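Side-chain contacts in transcriptional regulatory protein FIXJ (Sinorhizobium meliloti, PDB 1DBW), which activates, once switched on by the sensor FixL, transcription of the nitrogen-fixation regulators nifA and fixK, through a magnesium-binding receiver domain: residues V52-M57 against I102-E107; V80-G83 against P88-V91; H7-E12 against E37-F42; S18-L23 against F28-H33. The protein carries 2 engineered substitutions. One frame throughout, in Å; residues are numbered along the deposited sequence.

Contact 1: V52-M57 against I102-E107; sequences VTDLRM and IEKPFE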
loop_
_atom_site.group_PDB
_atom_site.type_symbol
_atom_site.label_atom_id
_atom_site.label_comp_id
_atom_site.label_asym_id
_atom_site.label_seq_id
_atom_site.Cartn_x
_atom_site.Cartn_y
_atom_site.Cartn_z
ATOM N N VAL A 52 1.136 -0.446 -1.164
ATOM C CA VAL A 52 1.068 0.589 -0.118
ATOM C C VAL A 52 -0.119 1.451 -0.504
ATOM O O VAL A 52 -0.133 2.054 -1.580
ATOM C CB VAL A 52 2.311 1.432 -0.039
ATOM C CG1 VAL A 52 2.126 2.523 1.029
ATOM C CG2 VAL A 52 3.526 0.562 0.376
ATOM N N THR A 53 -1.124 1.523 0.383
ATOM C CA THR A 53 -2.278 2.347 0.078
ATOM C C THR A 53 -2.344 3.597 0.950
ATOM O O THR A 53 -1.839 3.597 2.071
ATOM C CB THR A 53 -3.602 1.574 0.321
ATOM O OG1 THR A 53 -3.781 1.369 1.724
ATOM C CG2 THR A 53 -3.580 0.202 -0.371
ATOM N N ASP A 54 -2.833 4.679 0.359
ATOM C CA ASP A 54 -3.095 5.920 1.100
ATOM C C ASP A 54 -4.356 6.448 0.420
ATOM O O ASP A 54 -4.300 7.315 -0.474
ATOM C CB ASP A 54 -1.956 6.946 1.020
ATOM C CG ASP A 54 -2.209 8.176 1.917
ATOM O OD1 ASP A 54 -1.320 9.049 1.985
ATOM O OD2 ASP A 54 -3.285 8.262 2.565
ATOM N N LEU A 55 -5.469 5.794 0.756
ATOM C CA LEU A 55 -6.798 6.083 0.210
ATOM C C LEU A 55 -7.640 6.754 1.294
ATOM O O LEU A 55 -7.887 6.172 2.354
ATOM C CB LEU A 55 -7.457 4.791 -0.242
ATOM C CG LEU A 55 -6.672 4.104 -1.356
ATOM C CD1 LEU A 55 -7.128 2.662 -1.540
ATOM C CD2 LEU A 55 -6.818 4.912 -2.636
ATOM N N ARG A 56 -8.058 7.983 1.017
ATOM C CA ARG A 56 -8.832 8.766 1.976
ATOM C C ARG A 56 -10.310 8.817 1.671
ATOM O O ARG A 56 -11.118 8.898 2.597
ATOM C CB ARG A 56 -8.282 10.186 2.058
ATOM C CG ARG A 56 -6.782 10.236 2.262
ATOM C CD ARG A 56 -6.210 11.506 1.680
ATOM N NE ARG A 56 -4.781 11.380 1.422
ATOM C CZ ARG A 56 -3.859 12.208 1.902
ATOM N NH1 ARG A 56 -4.211 13.231 2.673
ATOM N NH2 ARG A 56 -2.578 12.016 1.606
ATOM N N MET A 57 -10.670 8.813 0.387
ATOM C CA MET A 57 -12.097 8.842 0.025
ATOM C C MET A 57 -12.741 7.498 0.415
ATOM O O MET A 57 -12.417 6.441 -0.165
ATOM C CB MET A 57 -12.277 9.134 -1.473
ATOM C CG MET A 57 -13.668 8.811 -2.008
ATOM S SD MET A 57 -14.989 9.147 -0.805
ATOM C CE MET A 57 -15.455 10.845 -1.294
ATOM N N ILE A 102 0.093 2.099 8.921
ATOM C CA ILE A 102 0.971 3.183 9.311
ATOM C C ILE A 102 0.130 4.433 9.430
ATOM O O ILE A 102 -0.415 4.910 8.457
ATOM C CB ILE A 102 2.045 3.461 8.280
ATOM C CG1 ILE A 102 2.940 2.222 8.096
ATOM C CG2 ILE A 102 2.879 4.683 8.730
ATOM C CD1 ILE A 102 3.773 1.870 9.293
ATOM N N GLU A 103 0.054 4.980 10.635
ATOM C CA GLU A 103 -0.720 6.190 10.877
ATOM C C GLU A 103 0.071 7.443 10.458
ATOM O O GLU A 103 1.263 7.561 10.751
ATOM C CB GLU A 103 -1.055 6.253 12.383
ATOM C CG GLU A 103 -1.839 7.489 12.799
ATOM C CD GLU A 103 -1.988 7.612 14.319
ATOM O OE1 GLU A 103 -1.572 6.706 15.083
ATOM O OE2 GLU A 103 -2.502 8.655 14.754
ATOM N N LYS A 104 -0.600 8.344 9.746
ATOM C CA LYS A 104 -0.035 9.599 9.302
ATOM C C LYS A 104 -0.063 10.647 10.426
ATOM O O LYS A 104 -0.968 10.628 11.276
ATOM C CB LYS A 104 -0.866 10.159 8.144
ATOM C CG LYS A 104 -0.832 9.336 6.898
ATOM C CD LYS A 104 -1.415 10.073 5.711
ATOM C CE LYS A 104 -2.925 9.970 5.667
ATOM N NZ LYS A 104 -3.425 10.499 4.379
ATOM N N PRO A 105 0.962 11.522 10.488
ATOM C CA PRO A 105 2.136 11.591 9.601
ATOM C C PRO A 105 3.134 10.539 10.065
ATOM O O PRO A 105 3.115 10.110 11.242
ATOM C CB PRO A 105 2.702 12.997 9.864
ATOM C CG PRO A 105 1.550 13.751 10.504
ATOM C CD PRO A 105 0.892 12.713 11.360
ATOM N N PHE A 106 3.994 10.087 9.147
ATOM C CA PHE A 106 4.989 9.082 9.500
ATOM C C PHE A 106 6.371 9.508 9.042
ATOM O O PHE A 106 6.494 10.313 8.124
ATOM C CB PHE A 106 4.642 7.734 8.850
ATOM C CG PHE A 106 4.380 7.828 7.370
ATOM C CD1 PHE A 106 5.444 7.874 6.464
ATOM C CD2 PHE A 106 3.090 7.941 6.879
ATOM C CE1 PHE A 106 5.230 8.043 5.087
ATOM C CE2 PHE A 106 2.861 8.108 5.510
ATOM C CZ PHE A 106 3.940 8.162 4.606
ATOM N N GLU A 107 7.395 8.938 9.672
ATOM C CA GLU A 107 8.780 9.203 9.310
ATOM C C GLU A 107 9.080 8.284 8.131
ATOM O O GLU A 107 8.610 7.142 8.082
ATOM C CB GLU A 107 9.764 8.792 10.424
ATOM C CG GLU A 107 9.586 9.454 11.761
ATOM C CD GLU A 107 10.408 10.712 11.927
ATOM O OE1 GLU A 107 11.350 10.951 11.129
ATOM O OE2 GLU A 107 10.102 11.470 12.879
#
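Lys104 reaches from the end of strand 100-103 across the C-terminal edge of the sheet and grips Asp54 by salt bridge. Its NZ lies 2.9 Å from Asp54 OD2, on the syn lone pair, the side facing the other oxygen. Asp54 CG is anti to the backbone N (chi1 -175°), which turns the carboxylate toward the lysine. The lysine chain bends at chi3 (-83°), and its CE comes in behind NZ, 3.6 Å from Asp54 OD2. A second, weak bridge runs from Arg56 NH2 to Asp54 OD1 at 3.2 Å, with an N-H...O angle of 122°. The carboxylate is thus held by a different cation at each oxygen.

Between the two cations the contact is one of proximity. Lys104 NZ sits over the centre of one face of the Arg56 guanidinium, 3.0 Å from CZ. Both groups are donors that gather round the same carboxylate, and neither bonds the other. The arginine is held more firmly by Glu12, which forms a salt bridge with its NH1.

Asp54 and Arg56 belong to the magnesium site, and Asp54 is the predicted phosphorylation site of this receiver domain, unmodified here. A lysine paired with the phosphoacceptor aspartate is characteristic of CheY-like receiver domains. Lys104 precedes a cis peptide bond to Pro105. Strand 78-82 lies between the two parent strands, with Ile81 packed against Lys104, while helix 108-119 backs Val52, Ile102 and Phe106.

Contact 2: V80-G83 against P88-V91; sequences VITG and PMAV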
loop_
_atom_site.group_PDB
_atom_site.type_symbol
_atom_site.label_atom_id
_atom_site.label_comp_id
_atom_site.label_asym_id
_atom_site.label_seq_id
_atom_site.Cartn_x
_atom_site.Cartn_y
_atom_site.Cartn_z
ATOM N N VAL A 80 -1.257 -0.391 4.855
ATOM C CA VAL A 80 -2.358 0.560 4.654
ATOM C C VAL A 80 -2.019 1.808 5.451
ATOM O O VAL A 80 -1.784 1.719 6.616
ATOM C CB VAL A 80 -3.709 -0.045 5.162
ATOM C CG1 VAL A 80 -4.814 1.007 5.102
ATOM C CG2 VAL A 80 -4.108 -1.282 4.276
ATOM N N ILE A 81 -1.862 2.939 4.774
ATOM C CA ILE A 81 -1.554 4.180 5.469
ATOM C C ILE A 81 -2.912 4.684 5.932
ATOM O O ILE A 81 -3.844 4.838 5.116
ATOM C CB ILE A 81 -0.887 5.185 4.538
ATOM C CG1 ILE A 81 0.503 4.664 4.181
ATOM C CG2 ILE A 81 -0.776 6.523 5.238
ATOM C CD1 ILE A 81 1.189 5.481 3.074
ATOM N N THR A 82 -2.976 5.021 7.210
ATOM C CA THR A 82 -4.236 5.437 7.809
ATOM C C THR A 82 -4.233 6.883 8.318
ATOM O O THR A 82 -3.179 7.461 8.610
ATOM C CB THR A 82 -4.629 4.442 8.951
ATOM O OG1 THR A 82 -3.597 4.427 9.942
ATOM C CG2 THR A 82 -4.758 2.993 8.398
ATOM N N GLY A 83 -5.435 7.445 8.442
ATOM C CA GLY A 83 -5.569 8.813 8.895
ATOM C C GLY A 83 -5.066 9.073 10.297
ATOM O O GLY A 83 -5.095 8.183 11.167
ATOM N N PRO A 88 -10.588 3.269 13.874
ATOM C CA PRO A 88 -11.263 2.210 13.132
ATOM C C PRO A 88 -10.558 1.829 11.844
ATOM O O PRO A 88 -10.487 0.649 11.524
ATOM C CB PRO A 88 -12.658 2.804 12.862
ATOM C CG PRO A 88 -12.875 3.709 14.008
ATOM C CD PRO A 88 -11.518 4.375 14.191
ATOM N N MET A 89 -10.054 2.809 11.095
ATOM C CA MET A 89 -9.381 2.477 9.820
ATOM C C MET A 89 -8.230 1.504 10.045
ATOM O O MET A 89 -8.075 0.530 9.308
ATOM C CB MET A 89 -8.857 3.733 9.116
ATOM C CG MET A 89 -8.599 3.508 7.638
ATOM S SD MET A 89 -7.865 4.951 6.752
ATOM C CE MET A 89 -8.261 6.267 7.734
ATOM N N ALA A 90 -7.413 1.782 11.057
ATOM C CA ALA A 90 -6.280 0.917 11.378
ATOM C C ALA A 90 -6.726 -0.479 11.808
ATOM O O ALA A 90 -6.142 -1.484 11.408
ATOM C CB ALA A 90 -5.412 1.545 12.488
ATOM N N VAL A 91 -7.749 -0.534 12.660
ATOM C CA VAL A 91 -8.242 -1.817 13.141
ATOM C C VAL A 91 -8.788 -2.647 11.979
ATOM O O VAL A 91 -8.439 -3.816 11.841
ATOM C CB VAL A 91 -9.333 -1.590 14.253
ATOM C CG1 VAL A 91 -9.981 -2.886 14.669
ATOM C CG2 VAL A 91 -8.680 -0.886 15.456
#
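Thr82 and Gly83, at the end of strand 78-82, receive Met89 and Ala90 from the first turn of helix 87-95, within the beta-alpha-beta unit that strand 100-103 completes. This is the doubly wound alpha/beta architecture of receiver domains, and the short connection brings Thr82 CA and Ala90 CA to 6.1 Å.

Met89 is the first of the helix residues to touch the strand and does most of the touching. CG is anti to the backbone N (chi1 -160°) and the chain runs on extended through chi2, carrying the thioether to the strand. Its CG rests 3.9 Å from Thr82 CG2, and its SD lies 3.8 Å from Thr82 CA. At SD the chain folds back, and CE turns to the backbone of Gly83. The backbone N of Met89 is hydrogen-bonded to Asp86 OD1.

Ala90 follows with a looser, apolar contact: its CA is 3.9 Å from Thr82 CG2. The threonine methyl therefore touches both helix residues, while Phe101 of strand 100-103 also packs on Thr82 and Ala90.

The closest approach is made by the end of the methionine, in a tight and somewhat doubtful placing that leaves its CE 3.1 Å from Gly83 N.

Contact 3: H7-E12 against E37-F42; sequences HIVDDE and EAFLAF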
loop_
_atom_site.group_PDB
_atom_site.type_symbol
_atom_site.label_atom_id
_atom_site.label_comp_id
_atom_site.label_asym_id
_atom_site.label_seq_id
_atom_site.Cartn_x
_atom_site.Cartn_y
_atom_site.Cartn_z
ATOM N N HIS A 7 3.999 -0.891 -4.993
ATOM C CA HIS A 7 2.889 -0.342 -5.779
ATOM C C HIS A 7 2.158 0.620 -4.899
ATOM O O HIS A 7 1.648 0.182 -3.876
ATOM C CB HIS A 7 1.969 -1.496 -6.205
ATOM C CG HIS A 7 2.607 -2.377 -7.234
ATOM N ND1 HIS A 7 2.570 -2.071 -8.581
ATOM C CD2 HIS A 7 3.383 -3.483 -7.116
ATOM C CE1 HIS A 7 3.306 -2.939 -9.247
ATOM N NE2 HIS A 7 3.816 -3.807 -8.384
ATOM N N ILE A 8 2.195 1.917 -5.256
ATOM C CA ILE A 8 1.569 2.939 -4.426
ATOM C C ILE A 8 0.244 3.363 -5.015
ATOM O O ILE A 8 0.156 3.787 -6.165
ATOM C CB ILE A 8 2.432 4.175 -4.292
ATOM C CG1 ILE A 8 3.873 3.809 -3.861
ATOM C CG2 ILE A 8 1.792 5.122 -3.290
ATOM C CD1 ILE A 8 3.975 3.376 -2.453
ATOM N N VAL A 9 -0.796 3.272 -4.204
ATOM C CA VAL A 9 -2.121 3.632 -4.673
ATOM C C VAL A 9 -2.506 4.788 -3.763
ATOM O O VAL A 9 -2.651 4.611 -2.574
ATOM C CB VAL A 9 -3.101 2.414 -4.548
ATOM C CG1 VAL A 9 -4.451 2.746 -5.125
ATOM C CG2 VAL A 9 -2.559 1.249 -5.317
ATOM N N ASP A 10 -2.472 6.002 -4.296
ATOM C CA ASP A 10 -2.810 7.172 -3.471
ATOM C C ASP A 10 -3.777 8.080 -4.218
ATOM O O ASP A 10 -3.542 8.443 -5.375
ATOM C CB ASP A 10 -1.533 7.923 -3.065
ATOM C CG ASP A 10 -1.744 8.921 -1.913
ATOM O OD1 ASP A 10 -2.876 9.421 -1.689
ATOM O OD2 ASP A 10 -0.746 9.214 -1.223
ATOM N N ASP A 11 -4.882 8.398 -3.544
ATOM C CA ASP A 11 -5.940 9.241 -4.086
ATOM C C ASP A 11 -5.535 10.713 -4.228
ATOM O O ASP A 11 -5.807 11.335 -5.264
ATOM C CB ASP A 11 -7.207 9.116 -3.223
ATOM C CG ASP A 11 -7.043 9.723 -1.831
ATOM O OD1 ASP A 11 -7.857 10.599 -1.465
ATOM O OD2 ASP A 11 -6.102 9.335 -1.105
ATOM N N GLU A 12 -4.892 11.260 -3.194
ATOM C CA GLU A 12 -4.450 12.653 -3.200
ATOM C C GLU A 12 -3.193 12.787 -4.064
ATOM O O GLU A 12 -2.112 12.350 -3.670
ATOM C CB GLU A 12 -4.180 13.127 -1.764
ATOM C CG GLU A 12 -4.227 14.646 -1.587
ATOM C CD GLU A 12 -4.442 15.076 -0.136
ATOM O OE1 GLU A 12 -5.414 14.599 0.496
ATOM O OE2 GLU A 12 -3.652 15.906 0.367
ATOM N N GLU A 37 -9.032 1.507 -8.538
ATOM C CA GLU A 37 -9.557 0.756 -9.675
ATOM C C GLU A 37 -8.463 0.344 -10.637
ATOM O O GLU A 37 -8.467 -0.777 -11.147
ATOM C CB GLU A 37 -10.622 1.573 -10.437
ATOM C CG GLU A 37 -11.724 2.155 -9.549
ATOM C CD GLU A 37 -11.367 3.523 -8.962
ATOM O OE1 GLU A 37 -11.085 3.605 -7.743
ATOM O OE2 GLU A 37 -11.383 4.525 -9.726
ATOM N N ALA A 38 -7.565 1.278 -10.930
ATOM C CA ALA A 38 -6.456 1.033 -11.831
ATOM C C ALA A 38 -5.585 -0.074 -11.250
ATOM O O ALA A 38 -5.158 -0.976 -11.978
ATOM C CB ALA A 38 -5.637 2.305 -12.023
ATOM N N PHE A 39 -5.345 -0.017 -9.941
ATOM C CA PHE A 39 -4.514 -1.048 -9.340
ATOM C C PHE A 39 -5.168 -2.421 -9.390
ATOM O O PHE A 39 -4.501 -3.419 -9.695
ATOM C CB PHE A 39 -4.085 -0.706 -7.916
ATOM C CG PHE A 39 -3.274 -1.792 -7.277
ATOM C CD1 PHE A 39 -1.952 -1.995 -7.669
ATOM C CD2 PHE A 39 -3.848 -2.669 -6.381
ATOM C CE1 PHE A 39 -1.235 -3.057 -7.194
ATOM C CE2 PHE A 39 -3.139 -3.740 -5.898
ATOM C CZ PHE A 39 -1.827 -3.939 -6.307
ATOM N N LEU A 40 -6.463 -2.486 -9.090
ATOM C CA LEU A 40 -7.170 -3.757 -9.141
ATOM C C LEU A 40 -7.111 -4.381 -10.542
ATOM O O LEU A 40 -7.037 -5.590 -10.681
ATOM C CB LEU A 40 -8.626 -3.552 -8.721
ATOM C CG LEU A 40 -8.876 -3.605 -7.224
ATOM C CD1 LEU A 40 -10.221 -2.980 -6.935
ATOM C CD2 LEU A 40 -8.859 -5.061 -6.750
ATOM N N ALA A 41 -7.148 -3.547 -11.580
ATOM C CA ALA A 41 -7.098 -4.036 -12.946
ATOM C C ALA A 41 -5.723 -4.607 -13.270
ATOM O O ALA A 41 -5.594 -5.594 -14.017
ATOM C CB ALA A 41 -7.479 -2.910 -13.935
ATOM N N PHE A 42 -4.706 -4.015 -12.660
ATOM C CA PHE A 42 -3.324 -4.436 -12.854
ATOM C C PHE A 42 -2.898 -5.589 -11.935
ATOM O O PHE A 42 -2.035 -6.391 -12.303
ATOM C CB PHE A 42 -2.396 -3.225 -12.579
ATOM C CG PHE A 42 -0.945 -3.473 -12.900
ATOM C CD1 PHE A 42 -0.502 -3.395 -14.215
ATOM C CD2 PHE A 42 -0.040 -3.842 -11.898
ATOM C CE1 PHE A 42 0.814 -3.686 -14.551
ATOM C CE2 PHE A 42 1.289 -4.138 -12.218
ATOM C CZ PHE A 42 1.713 -4.060 -13.549
#
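His7 points from strand 5-10 at helix 36-42 and meets two phenylalanines there, one at its root and one toward its tip. Its CB lies 3.7 Å from Phe39 CE1, and CG follows at 3.9 Å from that same atom. ND1 is only marginally near Phe39 and finds its polar partner elsewhere, in a hydrogen bond with His33 NE2 on the adjacent strand. Farther out, CE1 leaves Phe39 behind and comes 3.8 Å from Phe42 CE2. The imidazole thus bridges residues three apart on one side of the helix. Both ring pairs are oblique: the His7 plane makes 48° with that of Phe39 and 39° with that of Phe42, and together the three rings form an aromatic cluster.

Val9, two residues along the strand and on the same side of the sheet, completes the contact. Its CG2 presses 3.6 Å from Phe39 CB and 3.7 Å from Phe39 CG. Phe39 CG is anti to the backbone N (chi1 178°), a setting that brings the ring down to the strand, its CB and CG against Val9 and its CE1 against His7.

Helix and strand segments run roughly antiparallel, with axes 9.3 Å apart. Around them, Leu51 of strand 49-54 and Leu69 of helix 62-71 pack on Phe39, whereas His33 of strand 29-33 meets the Phe39 ring edge-to-face and Lys31 makes a cation-pi contact with Phe42.

Contact 4: S18-L23 against F28-H33; sequences SLAFML and FAVKMH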
loop_
_atom_site.group_PDB
_atom_site.type_symbol
_atom_site.label_atom_id
_atom_site.label_comp_id
_atom_site.label_asym_id
_atom_site.label_seq_id
_atom_site.Cartn_x
_atom_site.Cartn_y
_atom_site.Cartn_z
ATOM N N SER A 18 4.833 12.557 -3.460
ATOM C CA SER A 18 5.745 12.712 -2.326
ATOM C C SER A 18 6.287 11.367 -1.825
ATOM O O SER A 18 7.502 11.177 -1.721
ATOM C CB SER A 18 5.020 13.447 -1.194
ATOM O OG SER A 18 5.787 13.440 -0.007
ATOM N N LEU A 19 5.380 10.433 -1.542
ATOM C CA LEU A 19 5.761 9.100 -1.054
ATOM C C LEU A 19 6.544 8.348 -2.118
ATOM O O LEU A 19 7.618 7.815 -1.841
ATOM C CB LEU A 19 4.533 8.254 -0.659
ATOM C CG LEU A 19 4.866 6.842 -0.129
ATOM C CD1 LEU A 19 5.839 6.953 1.059
ATOM C CD2 LEU A 19 3.596 6.100 0.321
ATOM N N ALA A 20 6.015 8.339 -3.339
ATOM C CA ALA A 20 6.674 7.611 -4.418
ATOM C C ALA A 20 8.075 8.114 -4.680
ATOM O O ALA A 20 9.012 7.310 -4.836
ATOM C CB ALA A 20 5.845 7.700 -5.697
ATOM N N PHE A 21 8.213 9.437 -4.773
ATOM C CA PHE A 21 9.522 10.037 -5.028
ATOM C C PHE A 21 10.490 9.723 -3.891
ATOM O O PHE A 21 11.662 9.418 -4.130
ATOM C CB PHE A 21 9.405 11.545 -5.242
ATOM C CG PHE A 21 8.724 11.927 -6.539
ATOM C CD1 PHE A 21 8.746 13.250 -6.986
ATOM C CD2 PHE A 21 8.097 10.964 -7.338
ATOM C CE1 PHE A 21 8.158 13.606 -8.213
ATOM C CE2 PHE A 21 7.507 11.315 -8.565
ATOM C CZ PHE A 21 7.543 12.638 -8.998
ATOM N N MET A 22 10.002 9.778 -2.658
ATOM C CA MET A 22 10.845 9.472 -1.514
ATOM C C MET A 22 11.329 8.024 -1.564
ATOM O O MET A 22 12.498 7.779 -1.342
ATOM C CB MET A 22 10.115 9.745 -0.199
ATOM C CG MET A 22 10.960 9.472 1.041
ATOM S SD MET A 22 11.082 7.742 1.533
ATOM C CE MET A 22 9.350 7.445 2.124
ATOM N N LEU A 23 10.452 7.084 -1.921
ATOM C CA LEU A 23 10.847 5.681 -2.005
ATOM C C LEU A 23 11.823 5.488 -3.152
ATOM O O LEU A 23 12.831 4.773 -3.020
ATOM C CB LEU A 23 9.612 4.781 -2.164
ATOM C CG LEU A 23 8.732 4.786 -0.904
ATOM C CD1 LEU A 23 7.488 3.927 -1.201
ATOM C CD2 LEU A 23 9.511 4.215 0.276
ATOM N N PHE A 28 14.053 2.038 -4.028
ATOM C CA PHE A 28 13.009 1.050 -4.251
ATOM C C PHE A 28 12.503 1.114 -5.680
ATOM O O PHE A 28 12.604 2.174 -6.306
ATOM C CB PHE A 28 11.813 1.392 -3.341
ATOM C CG PHE A 28 12.035 1.046 -1.902
ATOM C CD1 PHE A 28 12.598 1.977 -1.015
ATOM C CD2 PHE A 28 11.688 -0.209 -1.432
ATOM C CE1 PHE A 28 12.805 1.637 0.317
ATOM C CE2 PHE A 28 11.890 -0.563 -0.099
ATOM C CZ PHE A 28 12.452 0.362 0.781
ATOM N N ALA A 29 12.038 -0.029 -6.209
ATOM C CA ALA A 29 11.382 -0.014 -7.518
ATOM C C ALA A 29 9.985 0.428 -7.085
ATOM O O ALA A 29 9.404 -0.181 -6.188
ATOM C CB ALA A 29 11.332 -1.414 -8.120
ATOM N N VAL A 30 9.427 1.411 -7.779
ATOM C CA VAL A 30 8.148 1.970 -7.369
ATOM C C VAL A 30 7.273 2.176 -8.566
ATOM O O VAL A 30 7.754 2.607 -9.614
ATOM C CB VAL A 30 8.381 3.373 -6.732
ATOM C CG1 VAL A 30 7.056 4.078 -6.466
ATOM C CG2 VAL A 30 9.146 3.221 -5.435
ATOM N N LYS A 31 5.992 1.876 -8.382
ATOM C CA LYS A 31 5.013 2.128 -9.458
ATOM C C LYS A 31 3.828 2.821 -8.794
ATOM O O LYS A 31 3.281 2.301 -7.813
ATOM C CB LYS A 31 4.568 0.814 -10.055
ATOM C CG LYS A 31 3.661 0.996 -11.295
ATOM C CD LYS A 31 3.210 -0.381 -11.847
ATOM C CE LYS A 31 2.199 -0.232 -12.976
ATOM N NZ LYS A 31 2.836 0.138 -14.291
ATOM N N MET A 32 3.435 3.962 -9.362
ATOM C CA MET A 32 2.322 4.765 -8.847
ATOM C C MET A 32 1.096 4.454 -9.666
ATOM O O MET A 32 1.121 4.534 -10.895
ATOM C CB MET A 32 2.616 6.252 -9.030
ATOM C CG MET A 32 2.792 7.036 -7.760
ATOM S SD MET A 32 3.337 8.717 -8.129
ATOM C CE MET A 32 1.985 9.308 -9.170
ATOM N N HIS A 33 0.001 4.158 -8.987
ATOM C CA HIS A 33 -1.253 3.857 -9.672
ATOM C C HIS A 33 -2.162 5.034 -9.401
ATOM O O HIS A 33 -2.287 5.456 -8.267
ATOM C CB HIS A 33 -1.860 2.573 -9.107
ATOM C CG HIS A 33 -0.994 1.374 -9.327
ATOM N ND1 HIS A 33 -1.099 0.573 -10.450
ATOM C CD2 HIS A 33 0.050 0.889 -8.611
ATOM C CE1 HIS A 33 -0.155 -0.356 -10.409
ATOM N NE2 HIS A 33 0.554 -0.184 -9.307
#
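Leu23 and Ala20, both buried, form the close-packed side of helix 13-25 against strand 29-33, and Val30 fits against both. Val30 CG2 lies 3.7 Å from Leu23 CB, while its CG1 is 3.9 Å from Ala20 CB. The branches are split by chi1 of 172°, which sets CG1 anti to the backbone N and leaves CG2 beside it, giving each methyl its own helix residue. Toward the connecting loop the chain itself closes the gap: Phe28 N donates a hydrogen bond to Leu23 O at 3.2 Å. The same oxygen lies in the plane of the Phe28 ring at its edge, 3.4 Å from CD1. Leu23 CD2 also reaches Phe28 CD1, at a looser 4.0 Å, and behind the leucine stand Ile8 of strand 5-10 and Ile115 of helix 108-119.

The side chains offered by the other segment, Phe28, Val30 and Met32, are by contrast only partly buried. Met32 is less enclosed although it brings its SD to 3.6 Å from Ala20 CB, with Arg16 of the helix also touching it. The Phe28 side chain lies about 3 Å from a bound polyethylene glycol, probably from the crystallisation liquor.

Helix and strand segments run antiparallel at 165°, their axes 8.5 Å apart. Strand 5-10, helix 13-25 and strand 29-33 make up the first beta-alpha-beta crossover of the receiver fold, ending here in the edge strand of the parallel sheet.

All four contacts meet on one parallel sheet, ordered 29-33, 5-10, 49-54, 78-82, 100-103. Contact 1 holds Asp54 and Arg56 of the magnesium site, and the 7-12 segment of contact 3 supplies Asp10 and Asp11; a probable hydrogen bond from Val52 N to His7 O, 2.8 Å, ties the two. Contact 2 is centred about 7 Å from the centre of contact 1, joined through Thr53 O and Ile81 N at 2.8 Å. Contact 4 borders contact 3 through paired strands, with Ile8 N 2.8 Å from Lys31 O. Although the centres of contacts 2 and 4 are about 20 Å apart, Ile81 CD1 and Leu19 CD2 still touch at 3.7 Å.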